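Local coordinates for alpha-fucosidase (Bifidobacterium bifidum, PDB 2EAB), which probably releases alpha-1,2-linked L-fucose from glycans by hydrolysis as a calcium-binding glycoside hydrolase of family 95, this chain being its catalytic part, at residues T62-V67 with R71-E76; E181-N186 with V190-L195; T275-A280 with Q309-K314. One frame throughout, in Å; residues are numbered along the deposited sequence.

Contact 1 (T62-V67 with R71-E76); sequences TVWGEV and RVTFNE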
# COMPACT_ATOMS: atom_id res chain seq x y z
N THR A 62 -7.96 -17.58 0.48
CA THR A 62 -8.05 -17.42 1.92
C THR A 62 -8.62 -18.72 2.49
O THR A 62 -9.75 -19.10 2.19
CB THR A 62 -8.89 -16.18 2.35
OG1 THR A 62 -9.85 -15.86 1.33
CG2 THR A 62 -7.98 -14.97 2.59
N VAL A 63 -7.79 -19.40 3.29
CA VAL A 63 -8.04 -20.77 3.72
C VAL A 63 -8.82 -20.80 5.03
O VAL A 63 -8.43 -20.15 6.01
CB VAL A 63 -6.71 -21.53 3.90
CG1 VAL A 63 -6.96 -22.98 4.34
CG2 VAL A 63 -5.92 -21.50 2.62
N TRP A 64 -9.90 -21.57 5.05
CA TRP A 64 -10.71 -21.73 6.26
C TRP A 64 -10.21 -22.88 7.14
O TRP A 64 -10.22 -22.78 8.36
CB TRP A 64 -12.18 -21.92 5.89
CG TRP A 64 -12.83 -20.72 5.23
CD1 TRP A 64 -12.55 -20.20 3.99
CD2 TRP A 64 -13.89 -19.92 5.76
NE1 TRP A 64 -13.36 -19.12 3.73
CE2 TRP A 64 -14.19 -18.92 4.80
CE3 TRP A 64 -14.61 -19.93 6.97
CZ2 TRP A 64 -15.18 -17.96 5.00
CZ3 TRP A 64 -15.60 -18.97 7.16
CH2 TRP A 64 -15.87 -18.00 6.18
N GLY A 65 -9.78 -23.97 6.51
CA GLY A 65 -9.29 -25.14 7.24
C GLY A 65 -10.40 -25.94 7.92
O GLY A 65 -10.18 -26.52 8.99
N GLU A 66 -11.58 -25.95 7.32
CA GLU A 66 -12.70 -26.72 7.87
C GLU A 66 -12.44 -28.22 7.73
O GLU A 66 -11.80 -28.66 6.78
CB GLU A 66 -14.02 -26.33 7.21
CG GLU A 66 -14.35 -24.84 7.33
CD GLU A 66 -14.41 -24.35 8.77
OE1 GLU A 66 -14.96 -25.08 9.62
OE2 GLU A 66 -13.89 -23.25 9.05
N VAL A 67 -12.96 -28.99 8.68
CA VAL A 67 -12.69 -30.43 8.73
C VAL A 67 -13.32 -31.16 7.54
O VAL A 67 -12.61 -31.83 6.78
CB VAL A 67 -13.14 -31.05 10.08
CG1 VAL A 67 -13.09 -32.58 10.02
CG2 VAL A 67 -12.26 -30.54 11.21
N ARG A 71 -12.98 -25.04 2.62
CA ARG A 71 -13.27 -23.87 1.82
C ARG A 71 -12.01 -23.03 1.65
O ARG A 71 -11.31 -22.75 2.63
CB ARG A 71 -14.37 -23.04 2.49
CG ARG A 71 -14.82 -21.82 1.72
CD ARG A 71 -15.90 -21.09 2.48
NE ARG A 71 -16.28 -19.85 1.81
CZ ARG A 71 -17.20 -18.99 2.24
NH1 ARG A 71 -17.87 -19.22 3.37
NH2 ARG A 71 -17.45 -17.89 1.54
N VAL A 72 -11.73 -22.65 0.41
CA VAL A 72 -10.72 -21.65 0.10
C VAL A 72 -11.40 -20.56 -0.71
O VAL A 72 -11.78 -20.76 -1.86
CB VAL A 72 -9.53 -22.24 -0.70
CG1 VAL A 72 -8.49 -21.17 -0.99
CG2 VAL A 72 -8.91 -23.42 0.06
N THR A 73 -11.58 -19.40 -0.09
CA THR A 73 -12.18 -18.26 -0.77
C THR A 73 -11.21 -17.78 -1.84
O THR A 73 -10.00 -17.69 -1.59
CB THR A 73 -12.57 -17.18 0.25
OG1 THR A 73 -13.55 -17.72 1.15
CG2 THR A 73 -13.13 -15.94 -0.43
N PHE A 74 -11.72 -17.50 -3.04
CA PHE A 74 -10.88 -17.33 -4.22
C PHE A 74 -11.02 -15.95 -4.85
O PHE A 74 -12.13 -15.42 -4.96
CB PHE A 74 -11.21 -18.42 -5.25
CG PHE A 74 -10.27 -18.45 -6.42
CD1 PHE A 74 -9.06 -19.13 -6.34
CD2 PHE A 74 -10.58 -17.78 -7.60
CE1 PHE A 74 -8.18 -19.15 -7.42
CE2 PHE A 74 -9.71 -17.79 -8.68
CZ PHE A 74 -8.50 -18.48 -8.59
N ASN A 75 -9.88 -15.40 -5.28
CA ASN A 75 -9.81 -14.11 -5.94
C ASN A 75 -8.89 -14.13 -7.15
O ASN A 75 -7.89 -14.86 -7.18
CB ASN A 75 -9.24 -13.05 -4.99
CG ASN A 75 -10.25 -12.55 -3.98
OD1 ASN A 75 -11.12 -11.73 -4.30
ND2 ASN A 75 -10.13 -13.02 -2.76
N GLU A 76 -9.21 -13.29 -8.13
CA GLU A 76 -8.25 -12.89 -9.15
C GLU A 76 -8.30 -11.36 -9.27
O GLU A 76 -9.39 -10.77 -9.31
CB GLU A 76 -8.54 -13.57 -10.50
CG GLU A 76 -7.32 -13.66 -11.43
CD GLU A 76 -7.14 -12.46 -12.35
OE1 GLU A 76 -6.09 -12.41 -13.04
OE2 GLU A 76 -8.03 -11.58 -12.39
O HOH W 1 -9.00 -15.07 -1.23
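The Arg71 chain runs along the Trp64 side chain, a straight rod laid over one face of the indole. Arg71 CG stands anti to the backbone N (chi1 -176°) and the chain stays extended as far as the guanidinium, which brings CD 3.6 Å from the centroid of the five-membered ring of Trp64 in a CH-pi contact. Further out, the guanidinium plane is only 9° from that of the ring, with Arg71 NH1 3.4 Å from Trp64 CZ2. The indole edge is engaged separately: Trp64 NE1 gives a nearly straight hydrogen bond (169°), in the ring plane, to Thr73 OG1 at 2.9 Å. Asp141 on the neighbouring strand binds both Thr73 OG1 and Arg71 NE, and Asp43 pairs with Arg71 NH1, so the layered groups are fastened at their polar ends. Were Trp64 an alanine, the arginine chain would probably lose the flat surface it rests on, and Thr73 OG1 its indole donor.

Beside this stack, Thr62 and Thr73 form a hydrogen-bonded pair, Thr62 N to Thr73 O and Thr73 N to Thr62 O both being 2.9 Å. Water 1 ties Thr62 OG1, Thr73 O and Asn75 ND2 together, while Thr62 OG1 also meets Trp47 NE1 of helix 42-50. On the reverse face, Val63 CG2 and Val72 CG2 approach to 4.4 Å. Two adjacent strands, 59-63 and 69-76, paired antiparallel across a short turn make a beta hairpin, here in the seven-stranded sheet of the N-terminal beta-sandwich domain.

Contact 2 (E181-N186 with V190-L195); sequences EYFASN and VMVARL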
# COMPACT_ATOMS: atom_id res chain seq x y z
N GLU A 181 -2.26 -28.64 1.86
CA GLU A 181 -1.26 -27.61 1.65
C GLU A 181 -1.69 -26.77 0.47
O GLU A 181 -2.07 -27.30 -0.57
CB GLU A 181 0.10 -28.24 1.37
CG GLU A 181 1.21 -27.24 1.11
CD GLU A 181 2.41 -27.89 0.46
OE1 GLU A 181 2.32 -28.25 -0.73
OE2 GLU A 181 3.45 -28.04 1.14
N TYR A 182 -1.63 -25.45 0.64
CA TYR A 182 -2.05 -24.52 -0.41
C TYR A 182 -0.98 -23.47 -0.66
O TYR A 182 -0.44 -22.89 0.28
CB TYR A 182 -3.32 -23.79 -0.00
CG TYR A 182 -4.47 -24.65 0.45
CD1 TYR A 182 -5.35 -25.20 -0.48
CD2 TYR A 182 -4.71 -24.86 1.80
CE1 TYR A 182 -6.42 -25.98 -0.07
CE2 TYR A 182 -5.78 -25.63 2.22
CZ TYR A 182 -6.64 -26.18 1.28
OH TYR A 182 -7.71 -26.93 1.68
N PHE A 183 -0.70 -23.20 -1.93
CA PHE A 183 0.14 -22.07 -2.30
C PHE A 183 -0.21 -21.57 -3.69
O PHE A 183 -0.89 -22.26 -4.45
CB PHE A 183 1.65 -22.39 -2.16
CG PHE A 183 2.14 -23.52 -3.03
CD1 PHE A 183 2.57 -23.28 -4.33
CD2 PHE A 183 2.21 -24.81 -2.53
CE1 PHE A 183 3.04 -24.31 -5.13
CE2 PHE A 183 2.68 -25.86 -3.33
CZ PHE A 183 3.10 -25.61 -4.62
N ALA A 184 0.22 -20.36 -4.01
CA ALA A 184 0.04 -19.80 -5.34
C ALA A 184 1.39 -19.37 -5.86
O ALA A 184 2.02 -18.45 -5.32
CB ALA A 184 -0.93 -18.63 -5.31
N SER A 185 1.84 -20.06 -6.89
CA SER A 185 3.14 -19.84 -7.48
C SER A 185 3.13 -18.67 -8.45
O SER A 185 2.28 -18.60 -9.34
CB SER A 185 3.60 -21.09 -8.21
OG SER A 185 4.74 -20.82 -8.99
N ASN A 186 4.08 -17.76 -8.28
CA ASN A 186 4.29 -16.72 -9.28
C ASN A 186 5.01 -17.27 -10.53
O ASN A 186 4.51 -17.07 -11.64
CB ASN A 186 4.99 -15.49 -8.69
CG ASN A 186 5.00 -14.32 -9.64
OD1 ASN A 186 5.96 -14.13 -10.38
ND2 ASN A 186 3.93 -13.53 -9.64
N VAL A 190 0.11 -20.35 -10.92
CA VAL A 190 -0.85 -21.40 -10.64
C VAL A 190 -1.01 -21.60 -9.14
O VAL A 190 -0.06 -21.44 -8.37
CB VAL A 190 -0.45 -22.74 -11.34
CG1 VAL A 190 0.83 -23.34 -10.73
CG2 VAL A 190 -1.59 -23.75 -11.34
N MET A 191 -2.24 -21.91 -8.73
CA MET A 191 -2.53 -22.26 -7.35
C MET A 191 -2.49 -23.78 -7.22
O MET A 191 -2.99 -24.50 -8.08
CB MET A 191 -3.90 -21.71 -6.95
CG MET A 191 -4.35 -22.04 -5.54
SD MET A 191 -5.93 -21.29 -5.11
CE MET A 191 -5.51 -19.55 -5.07
N VAL A 192 -1.89 -24.24 -6.13
CA VAL A 192 -1.72 -25.67 -5.88
C VAL A 192 -2.38 -26.03 -4.56
O VAL A 192 -2.20 -25.33 -3.56
CB VAL A 192 -0.22 -26.06 -5.86
CG1 VAL A 192 -0.02 -27.51 -5.43
CG2 VAL A 192 0.42 -25.82 -7.23
N ALA A 193 -3.18 -27.10 -4.58
CA ALA A 193 -3.68 -27.72 -3.36
C ALA A 193 -3.20 -29.16 -3.33
O ALA A 193 -3.57 -29.96 -4.20
CB ALA A 193 -5.19 -27.64 -3.29
N ARG A 194 -2.37 -29.48 -2.35
CA ARG A 194 -1.84 -30.82 -2.16
C ARG A 194 -2.60 -31.47 -1.01
O ARG A 194 -2.56 -30.97 0.12
CB ARG A 194 -0.34 -30.76 -1.87
CG ARG A 194 0.32 -32.10 -1.56
CD ARG A 194 0.42 -32.97 -2.79
NE ARG A 194 1.00 -34.28 -2.48
CZ ARG A 194 1.00 -35.32 -3.32
NH1 ARG A 194 0.45 -35.22 -4.52
NH2 ARG A 194 1.55 -36.47 -2.94
N LEU A 195 -3.30 -32.56 -1.30
CA LEU A 195 -4.19 -33.20 -0.33
C LEU A 195 -3.79 -34.65 -0.12
O LEU A 195 -3.56 -35.37 -1.09
CB LEU A 195 -5.64 -33.11 -0.81
CG LEU A 195 -6.13 -31.76 -1.32
CD1 LEU A 195 -7.48 -31.88 -2.00
CD2 LEU A 195 -6.20 -30.73 -0.21
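One face of the Phe183 ring is taken by Val192, whose CB sits 3.8 Å from the ring centroid in a CH-pi contact, offset toward the rim. At the edge of the same ring, in its plane, lies Glu181 OE1, and His323 of helix 316-331 stacks on the phenyl group as well. Both methyls of Val192 lie over this same face near its outer end, CG2 at 3.7 Å from Phe183 CE1 and CG1 at 3.8 Å from Phe183 CE2. This overlap depends on Phe183 CG standing between the backbone N and the carbonyl carbon (chi1 61°), a rotation that lays the ring across toward the partner strand. The Tyr182 ring, on the reverse side, meets Ala193 obliquely, Tyr182 CD1 being 3.7 Å from Ala193 CB, and its hydroxyl binds Glu70.

Glu181 and Arg194 face the same way as Phe183, yet their charged ends part: the carboxylate is bound by Lys166, Lys320 and Tyr316, whereas the guanidinium, carried off by a bend at chi2 (71°), pairs with Asp251.

Six backbone hydrogen bonds join the strands in pairs. The link from Val192 N to Phe183 O, 2.8 Å long, is almost linear (172°), while Val190 N reaches Ser185 O at 3.2 Å. Between these bonds Tyr182 CA and Ala184 CA make C-H...O contacts with Val192 O and Val190 O. Ser185 OG binds Asp188 N inside the turn. Phe183 and Val192 thus look toward helix 316-331, whereas Tyr182, Ala184 and Met191 press on Phe54 of the other sheet: an antiparallel beta hairpin with one face in the core of a beta-sandwich and the other under a helix.

Contact 3 (T275-A280 with Q309-K314); sequences TLYIAA and QDAANK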
# COMPACT_ATOMS: atom_id res chain seq x y z
N THR A 275 -2.94 -33.84 -6.23
CA THR A 275 -2.56 -32.44 -6.43
C THR A 275 -3.59 -31.78 -7.32
O THR A 275 -3.91 -32.29 -8.40
CB THR A 275 -1.15 -32.30 -7.05
OG1 THR A 275 -0.21 -33.07 -6.30
CG2 THR A 275 -0.70 -30.83 -7.06
N LEU A 276 -4.11 -30.65 -6.86
CA LEU A 276 -5.00 -29.81 -7.65
C LEU A 276 -4.21 -28.63 -8.19
O LEU A 276 -3.47 -27.98 -7.45
CB LEU A 276 -6.15 -29.29 -6.79
CG LEU A 276 -7.43 -30.14 -6.65
CD1 LEU A 276 -7.16 -31.58 -6.22
CD2 LEU A 276 -8.39 -29.46 -5.69
N TYR A 277 -4.35 -28.39 -9.48
CA TYR A 277 -3.79 -27.20 -10.11
C TYR A 277 -4.94 -26.29 -10.51
O TYR A 277 -5.85 -26.70 -11.25
CB TYR A 277 -2.94 -27.57 -11.33
CG TYR A 277 -1.72 -28.38 -10.96
CD1 TYR A 277 -0.56 -27.76 -10.49
CD2 TYR A 277 -1.73 -29.77 -11.08
CE1 TYR A 277 0.56 -28.50 -10.14
CE2 TYR A 277 -0.60 -30.52 -10.73
CZ TYR A 277 0.53 -29.88 -10.27
OH TYR A 277 1.64 -30.61 -9.92
N ILE A 278 -4.90 -25.07 -9.99
CA ILE A 278 -6.00 -24.12 -10.15
C ILE A 278 -5.47 -22.86 -10.82
O ILE A 278 -4.49 -22.26 -10.37
CB ILE A 278 -6.62 -23.75 -8.78
CG1 ILE A 278 -7.13 -25.01 -8.06
CG2 ILE A 278 -7.75 -22.74 -8.96
CD1 ILE A 278 -6.72 -25.10 -6.60
N ALA A 279 -6.12 -22.46 -11.92
CA ALA A 279 -5.76 -21.22 -12.60
C ALA A 279 -7.02 -20.43 -12.93
O ALA A 279 -8.11 -21.00 -13.01
CB ALA A 279 -4.97 -21.51 -13.86
N ALA A 280 -6.86 -19.13 -13.10
CA ALA A 280 -7.97 -18.26 -13.46
C ALA A 280 -7.45 -17.04 -14.20
O ALA A 280 -6.31 -16.63 -14.02
CB ALA A 280 -8.74 -17.83 -12.22
N GLN A 309 -2.13 -27.26 -17.35
CA GLN A 309 -1.43 -28.36 -18.02
C GLN A 309 0.08 -28.24 -17.90
O GLN A 309 0.76 -29.22 -17.57
CB GLN A 309 -1.84 -28.49 -19.50
CG GLN A 309 -1.34 -29.77 -20.17
CD GLN A 309 -1.92 -31.03 -19.55
OE1 GLN A 309 -3.14 -31.19 -19.49
NE2 GLN A 309 -1.06 -31.93 -19.09
N ASP A 310 0.62 -27.04 -18.13
CA ASP A 310 2.05 -26.80 -17.99
C ASP A 310 2.53 -27.11 -16.57
O ASP A 310 3.61 -27.69 -16.39
CB ASP A 310 2.42 -25.36 -18.35
CG ASP A 310 2.44 -25.11 -19.86
OD1 ASP A 310 2.43 -26.08 -20.65
OD2 ASP A 310 2.46 -23.93 -20.26
N ALA A 311 1.74 -26.71 -15.58
CA ALA A 311 2.06 -26.96 -14.18
C ALA A 311 2.07 -28.46 -13.86
O ALA A 311 3.01 -28.97 -13.25
CB ALA A 311 1.10 -26.22 -13.27
N ALA A 312 1.02 -29.15 -14.29
CA ALA A 312 0.91 -30.60 -14.08
C ALA A 312 2.06 -31.34 -14.74
O ALA A 312 2.60 -32.30 -14.17
CB ALA A 312 -0.42 -31.10 -14.61
N ASN A 313 2.46 -30.88 -15.93
CA ASN A 313 3.58 -31.47 -16.65
C ASN A 313 4.90 -31.36 -15.88
O ASN A 313 5.71 -32.29 -15.89
CB ASN A 313 3.72 -30.85 -18.05
CG ASN A 313 2.61 -31.28 -19.00
OD1 ASN A 313 1.78 -32.14 -18.68
ND2 ASN A 313 2.58 -30.67 -20.17
N LYS A 314 5.10 -30.22 -15.22
CA LYS A 314 6.27 -30.02 -14.36
C LYS A 314 6.20 -30.88 -13.10
O LYS A 314 7.22 -31.39 -12.64
CB LYS A 314 6.41 -28.54 -13.98
CG LYS A 314 6.97 -27.69 -15.10
CD LYS A 314 7.31 -26.29 -14.63
CE LYS A 314 7.74 -25.43 -15.81
NZ LYS A 314 8.09 -24.04 -15.42
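Helix-on-sheet packing is the motif here: the last turns of helix 297-314 rest on strand 273-282 of the nine-stranded antiparallel sheet, on the face turned away from the other sheet of the sandwich. One aromatic side chain, Tyr277, carries the contact between strand and helix, and its partners are the two small residues Ala311 and Ala312.

Tyr277 CG is anti to the carbonyl carbon (chi1 -64°), which carries the ring out from the strand, and a chi2 of -81° turns one face to the helix backbone. Over that face passes the peptide link between Ala311 and Ala312, its nitrogen above the ring centre. Ala312 CA makes a CH-pi contact, 4.0 Å from the ring centroid. The two methyls touch different flanks of the ring: Ala311 CB comes to 3.6 Å from Tyr277 CD1, and Ala312 CB to 3.9 Å from Tyr277 CE2. Because alanine side chains are so short, the aromatic face can come close to the helix main chain itself.

Neighbouring strand and helix residues add to the packing. Val192 and Val249 of the two flanking strands touch Tyr277, as do Val308, one turn earlier in the helix, and Tyr316 at the start of the next helix. On the helix, Gln309 OE1 binds Lys247 of strand 241-250, while Gln309 NE2 donates to Asn313 OD1 at 2.9 Å, approaching from above the plane of the asparagine carbonyl.

How the contacts relate
Contacts 1, 2 and 3 follow one another along the chain; contacts 1 and 2 lie in the two sheets of the N-terminal beta-sandwich, and contact 3 sets a helix against its outer face. Contact 1 belongs to the seven-stranded sheet; contact 2 lies in the nine-stranded one, their centres about 12 Å apart, and Val63, Val72 and Phe74 pack on Tyr182 and Met191 between the sheets. Contact 3 sits about 9 Å from contact 2, centre to centre, because strands 190-197 and 273-282 are neighbours; contact 1 is about 18 Å from it, although Phe74 still reaches Ile278 and Ala280. Together they make a sequence-ordered section through the domain that accompanies the family 95 catalytic domain.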